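PDB 1S7J: phenazine biosynthesis protein PhzF family from Enterococcus faecalis, which probably acts as an isomerase of the PhzF family, a group named for phenazine biosynthesis. Local coordinates for residues A48-E53 with L76-V81; F80-Y85 with E91-T96. All coordinates share one frame; numbering follows the deposited sequence.

Overall arrangement
Both interactions pack strands of the same half of the chain against helix 72-85, and their centres lie about 6 Å apart. Interaction 1 sets the middle of the helix on strand 47-53. It is small and fully buried, and joins threonine and alanine side chains. Interaction 2 sets the last turns of the helix on strand 92-97. It is larger and partly buried, and rests on leucine and phenylalanine. F80 and V81 belong to both helix segments. The two also touch directly, T78 CG2 lying 4.0 Å from F95 CE1. No hydrogen bond crosses either contact. Interaction 1 lies close to E46, the predicted active-site residue, whereas interaction 2 is remote from it.

Interaction 1: A48-E53 with L76-V81; sequences AFTVKE and LATAFV
T78 of the helix faces A48 and T50 of strand 47-53, and its two branches part between them. T78 CB leads toward the strand and then forks. The hydroxyl branch, OG1, lies 3.3 Å from the methyl carbon CB of A48. That is packing, not a polar bond. The polar partner of OG1 is the carbonyl O of A74, one turn back in the helix. With chi1 at -60°, OG1 sits beside the backbone N, where it can reach that carbonyl. The same rotation turns the methyl, CG2, toward T50. T78 CG2 meets T50 CG2 at 3.8 Å, methyl on methyl, with T50 CB at 4.1 Å. As in the diaminopimelate epimerase-like fold, helix 72-85 is the central helix of a curled barrel of strands, and strands 19-25, 47-53 and 56-62 form this part of the wall. T78 also touches V23 and L59. The hydroxyl of T50 is bonded to A58 O of strand 56-62, and its methyl is the branch turned to the helix. All three touching residues are buried. The side chain of A48 is about 6 Å from that of E46, the predicted active-site residue.

Interaction 2: F80-Y85 with E91-T96; sequences FVLFNY and ETLHFT
One methyl of L93 fills the hollow between L82 and F83 on the helix. L93 CD2 stands over one face of the F83 ring, 3.5 Å from the ring centroid and 18° off its normal. This is a CH-pi contact, displaced slightly toward the rim. The closest ring atom is F83 CE1, at 3.4 Å from L93 CD2, which is tight for two carbons. Both torsions of L93 lie away from staggered positions, so the exact place of CD2 is somewhat doubtful. The same methyl reaches the base of the preceding side chain, with L93 CD2 3.7 Å from L82 CB. F83 and L93 approach from opposite directions. The first torsion of F83, -82°, keeps CG beside the backbone N and lets the ring extend toward the strand. F83 CZ is 3.8 Å from the carbonyl O of E91, which approaches the ring obliquely. T92 CA lies at the ring edge, 4.3 Å from F83 CZ.

Deeper in, L82 makes the second bump. Its CD1 methyl comes within 3.9 Å of F95 CE1, meeting that ring obliquely. Y57 of strand 56-62 touches L82, L93 and F95, and so borders the inner part of the packing. K106 of strand 100-107 touches F83 nearer the outside. The helix and strand segments differ by 131° in N-to-C direction, nearer antiparallel than parallel, and their axes come within 9.9 Å. This is a β-barrel closed round a central helix, the plan of the diaminopimelate epimerase-like fold; the last turns of helix 72-85 meet strand 92-97 of its wall.

Interaction 1: A48-E53 with L76-V81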
loop_
_atom_site.group_PDB
_atom_site.type_symbol
_atom_site.label_atom_id
_atom_site.label_comp_id
_atom_site.label_asym_id
_atom_site.label_seq_id
_atom_site.Cartn_x
_atom_site.Cartn_y
_atom_site.Cartn_z
ATOM N N ALA A 48 -11.827 4.776 2.789
ATOM C CA ALA A 48 -11.355 6.117 3.120
ATOM C C ALA A 48 -12.446 7.170 3.034
ATOM O O ALA A 48 -13.188 7.216 2.075
ATOM C CB ALA A 48 -10.194 6.490 2.207
ATOM N N PHE A 49 -12.551 7.989 4.068
ATOM C CA PHE A 49 -13.530 9.067 4.119
ATOM C C PHE A 49 -12.753 10.376 4.190
ATOM O O PHE A 49 -11.826 10.504 4.995
ATOM C CB PHE A 49 -14.416 8.937 5.358
ATOM C CG PHE A 49 -15.169 7.655 5.429
ATOM C CD1 PHE A 49 -14.549 6.495 5.888
ATOM C CD2 PHE A 49 -16.504 7.589 5.039
ATOM C CE1 PHE A 49 -15.243 5.292 5.959
ATOM C CE2 PHE A 49 -17.204 6.390 5.104
ATOM C CZ PHE A 49 -16.567 5.238 5.568
ATOM N N THR A 50 -13.125 11.348 3.358
ATOM C CA THR A 50 -12.443 12.631 3.344
ATOM C C THR A 50 -13.413 13.804 3.277
ATOM O O THR A 50 -14.523 13.670 2.775
ATOM C CB THR A 50 -11.440 12.711 2.154
ATOM O OG1 THR A 50 -10.648 13.892 2.266
ATOM C CG2 THR A 50 -12.177 12.735 0.823
ATOM N N VAL A 51 -13.006 14.934 3.857
ATOM C CA VAL A 51 -13.819 16.156 3.841
ATOM C C VAL A 51 -12.894 17.372 3.712
ATOM O O VAL A 51 -11.946 17.540 4.492
ATOM C CB VAL A 51 -14.749 16.307 5.067
ATOM C CG1 VAL A 51 -15.700 17.490 4.989
ATOM C CG2 VAL A 51 -15.546 15.055 5.355
ATOM N N LYS A 52 -13.144 18.192 2.685
ATOM C CA LYS A 52 -12.341 19.382 2.440
ATOM C C LYS A 52 -12.429 20.332 3.624
ATOM O O LYS A 52 -13.514 20.791 3.983
ATOM C CB LYS A 52 -12.815 20.099 1.170
ATOM C CG LYS A 52 -11.871 21.201 0.681
ATOM C CD LYS A 52 -12.533 22.060 -0.381
ATOM C CE LYS A 52 -11.588 23.108 -0.939
ATOM N NZ LYS A 52 -10.528 22.517 -1.808
ATOM N N GLU A 53 -11.287 20.567 4.266
ATOM C CA GLU A 53 -11.216 21.474 5.403
ATOM C C GLU A 53 -10.228 22.606 5.071
ATOM O O GLU A 53 -9.025 22.517 5.342
ATOM C CB GLU A 53 -10.826 20.718 6.679
ATOM C CG GLU A 53 -11.936 19.774 7.162
ATOM C CD GLU A 53 -11.638 19.114 8.499
ATOM O OE1 GLU A 53 -10.449 18.954 8.845
ATOM O OE2 GLU A 53 -12.605 18.747 9.202
ATOM N N LEU A 76 -3.875 6.980 -2.160
ATOM C CA LEU A 76 -3.717 7.154 -3.582
ATOM C C LEU A 76 -5.092 7.140 -4.223
ATOM O O LEU A 76 -5.382 7.925 -5.123
ATOM C CB LEU A 76 -2.854 6.021 -4.148
ATOM C CG LEU A 76 -2.466 6.019 -5.630
ATOM C CD1 LEU A 76 -1.234 5.186 -5.820
ATOM C CD2 LEU A 76 -3.612 5.515 -6.508
ATOM N N ALA A 77 -5.943 6.227 -3.741
ATOM C CA ALA A 77 -7.295 6.082 -4.238
ATOM C C ALA A 77 -8.090 7.337 -4.007
ATOM O O ALA A 77 -8.749 7.827 -4.916
ATOM C CB ALA A 77 -7.978 4.880 -3.574
ATOM N N THR A 78 -8.044 7.856 -2.783
ATOM C CA THR A 78 -8.762 9.082 -2.432
ATOM C C THR A 78 -8.288 10.238 -3.278
ATOM O O THR A 78 -9.059 11.137 -3.599
ATOM C CB THR A 78 -8.561 9.445 -0.996
ATOM O OG1 THR A 78 -9.047 8.402 -0.164
ATOM C CG2 THR A 78 -9.308 10.716 -0.661
ATOM N N ALA A 79 -6.998 10.247 -3.584
ATOM C CA ALA A 79 -6.408 11.282 -4.394
ATOM C C ALA A 79 -6.966 11.153 -5.809
ATOM O O ALA A 79 -7.420 12.138 -6.412
ATOM C CB ALA A 79 -4.881 11.126 -4.416
ATOM N N PHE A 80 -6.904 9.936 -6.330
ATOM C CA PHE A 80 -7.388 9.614 -7.652
ATOM C C PHE A 80 -8.797 10.135 -7.910
ATOM O O PHE A 80 -9.048 10.739 -8.940
ATOM C CB PHE A 80 -7.330 8.101 -7.865
ATOM C CG PHE A 80 -8.066 7.615 -9.086
ATOM C CD1 PHE A 80 -7.454 7.602 -10.324
ATOM C CD2 PHE A 80 -9.373 7.141 -8.979
ATOM C CE1 PHE A 80 -8.126 7.125 -11.443
ATOM C CE2 PHE A 80 -10.048 6.668 -10.087
ATOM C CZ PHE A 80 -9.429 6.656 -11.317
ATOM N N VAL A 81 -9.721 9.903 -6.971
ATOM C CA VAL A 81 -11.085 10.369 -7.175
ATOM C C VAL A 81 -11.260 11.870 -7.031
ATOM O O VAL A 81 -12.195 12.435 -7.597
ATOM C CB VAL A 81 -12.094 9.628 -6.287
ATOM C CG1 VAL A 81 -11.553 8.287 -5.885
ATOM C CG2 VAL A 81 -12.530 10.443 -5.116
#

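Interaction 2: F80-Y85 with E91-T96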
loop_
_atom_site.group_PDB
_atom_site.type_symbol
_atom_site.label_atom_id
_atom_site.label_comp_id
_atom_site.label_asym_id
_atom_site.label_seq_id
_atom_site.Cartn_x
_atom_site.Cartn_y
_atom_site.Cartn_z
ATOM N N PHE A 80 -6.904 9.936 -6.330
ATOM C CA PHE A 80 -7.388 9.614 -7.652
ATOM C C PHE A 80 -8.797 10.135 -7.910
ATOM O O PHE A 80 -9.048 10.739 -8.940
ATOM C CB PHE A 80 -7.330 8.101 -7.865
ATOM C CG PHE A 80 -8.066 7.615 -9.086
ATOM C CD1 PHE A 80 -7.454 7.602 -10.324
ATOM C CD2 PHE A 80 -9.373 7.141 -8.979
ATOM C CE1 PHE A 80 -8.126 7.125 -11.443
ATOM C CE2 PHE A 80 -10.048 6.668 -10.087
ATOM C CZ PHE A 80 -9.429 6.656 -11.317
ATOM N N VAL A 81 -9.721 9.903 -6.971
ATOM C CA VAL A 81 -11.085 10.369 -7.175
ATOM C C VAL A 81 -11.260 11.870 -7.031
ATOM O O VAL A 81 -12.195 12.435 -7.597
ATOM C CB VAL A 81 -12.094 9.628 -6.287
ATOM C CG1 VAL A 81 -11.553 8.287 -5.885
ATOM C CG2 VAL A 81 -12.530 10.443 -5.116
ATOM N N LEU A 82 -10.424 12.515 -6.207
ATOM C CA LEU A 82 -10.514 13.963 -6.057
ATOM C C LEU A 82 -9.994 14.612 -7.342
ATOM O O LEU A 82 -10.606 15.540 -7.873
ATOM C CB LEU A 82 -9.718 14.446 -4.846
ATOM C CG LEU A 82 -10.395 14.258 -3.487
ATOM C CD1 LEU A 82 -9.445 14.606 -2.376
ATOM C CD2 LEU A 82 -11.661 15.092 -3.388
ATOM N N PHE A 83 -8.898 14.083 -7.854
ATOM C CA PHE A 83 -8.292 14.592 -9.076
ATOM C C PHE A 83 -9.165 14.406 -10.312
ATOM O O PHE A 83 -9.215 15.278 -11.181
ATOM C CB PHE A 83 -6.945 13.893 -9.347
ATOM C CG PHE A 83 -5.780 14.468 -8.575
ATOM C CD1 PHE A 83 -5.059 13.667 -7.676
ATOM C CD2 PHE A 83 -5.377 15.792 -8.767
ATOM C CE1 PHE A 83 -3.948 14.186 -6.980
ATOM C CE2 PHE A 83 -4.272 16.317 -8.076
ATOM C CZ PHE A 83 -3.557 15.510 -7.185
ATOM N N ASN A 84 -9.829 13.264 -10.401
ATOM C CA ASN A 84 -10.661 12.960 -11.552
ATOM C C ASN A 84 -12.133 13.272 -11.468
ATOM O O ASN A 84 -12.787 13.379 -12.491
ATOM C CB ASN A 84 -10.464 11.490 -11.959
ATOM C CG ASN A 84 -9.073 11.188 -12.420
ATOM O OD1 ASN A 84 -8.770 11.306 -13.585
ATOM N ND2 ASN A 84 -8.209 10.842 -11.479
ATOM N N TYR A 85 -12.678 13.404 -10.260
ATOM C CA TYR A 85 -14.115 13.659 -10.126
ATOM C C TYR A 85 -14.536 14.878 -9.325
ATOM O O TYR A 85 -15.704 15.250 -9.338
ATOM C CB TYR A 85 -14.821 12.403 -9.560
ATOM C CG TYR A 85 -14.605 11.148 -10.400
ATOM C CD1 TYR A 85 -13.461 10.378 -10.249
ATOM C CD2 TYR A 85 -15.535 10.768 -11.389
ATOM C CE1 TYR A 85 -13.219 9.264 -11.056
ATOM C CE2 TYR A 85 -15.299 9.639 -12.208
ATOM C CZ TYR A 85 -14.136 8.905 -12.038
ATOM O OH TYR A 85 -13.841 7.853 -12.879
ATOM N N GLU A 91 -1.623 20.343 -9.113
ATOM C CA GLU A 91 -0.994 19.046 -9.306
ATOM C C GLU A 91 -0.708 18.304 -7.991
ATOM O O GLU A 91 -0.263 17.154 -8.012
ATOM C CB GLU A 91 0.314 19.180 -10.101
ATOM C CG GLU A 91 1.485 19.766 -9.290
ATOM C CD GLU A 91 2.852 19.612 -9.979
ATOM O OE1 GLU A 91 3.796 20.308 -9.554
ATOM O OE2 GLU A 91 2.987 18.793 -10.921
ATOM N N THR A 92 -0.963 18.946 -6.861
ATOM C CA THR A 92 -0.710 18.308 -5.576
ATOM C C THR A 92 -1.841 18.491 -4.581
ATOM O O THR A 92 -2.340 19.586 -4.373
ATOM C CB THR A 92 0.632 18.802 -4.949
ATOM O OG1 THR A 92 1.717 18.452 -5.806
ATOM C CG2 THR A 92 0.869 18.154 -3.613
ATOM N N LEU A 93 -2.233 17.378 -3.973
ATOM C CA LEU A 93 -3.310 17.345 -2.986
ATOM C C LEU A 93 -2.704 17.278 -1.560
ATOM O O LEU A 93 -1.746 16.538 -1.321
ATOM C CB LEU A 93 -4.187 16.111 -3.253
ATOM C CG LEU A 93 -5.707 16.221 -3.442
ATOM C CD1 LEU A 93 -6.163 17.664 -3.573
ATOM C CD2 LEU A 93 -6.113 15.397 -4.664
ATOM N N HIS A 94 -3.267 18.047 -0.641
ATOM C CA HIS A 94 -2.775 18.079 0.729
ATOM C C HIS A 94 -3.817 17.562 1.696
ATOM O O HIS A 94 -4.931 18.079 1.747
ATOM C CB HIS A 94 -2.374 19.516 1.110
ATOM C CG HIS A 94 -1.316 20.099 0.224
ATOM N ND1 HIS A 94 -0.037 19.578 0.153
ATOM C CD2 HIS A 94 -1.364 21.108 -0.674
ATOM C CE1 HIS A 94 0.653 20.242 -0.759
ATOM N NE2 HIS A 94 -0.122 21.172 -1.276
ATOM N N PHE A 95 -3.465 16.544 2.468
ATOM C CA PHE A 95 -4.387 15.963 3.428
ATOM C C PHE A 95 -3.974 16.246 4.859
ATOM O O PHE A 95 -2.804 16.464 5.137
ATOM C CB PHE A 95 -4.472 14.443 3.224
ATOM C CG PHE A 95 -4.923 14.035 1.858
ATOM C CD1 PHE A 95 -6.284 14.021 1.530
ATOM C CD2 PHE A 95 -4.004 13.648 0.899
ATOM C CE1 PHE A 95 -6.715 13.626 0.260
ATOM C CE2 PHE A 95 -4.419 13.250 -0.379
ATOM C CZ PHE A 95 -5.781 13.242 -0.695
ATOM N N THR A 96 -4.951 16.239 5.773
ATOM C CA THR A 96 -4.675 16.458 7.180
ATOM C C THR A 96 -5.116 15.262 8.047
ATOM O O THR A 96 -6.082 15.326 8.778
ATOM C CB THR A 96 -5.277 17.768 7.724
ATOM O OG1 THR A 96 -6.709 17.741 7.689
ATOM C CG2 THR A 96 -4.790 18.925 6.903
#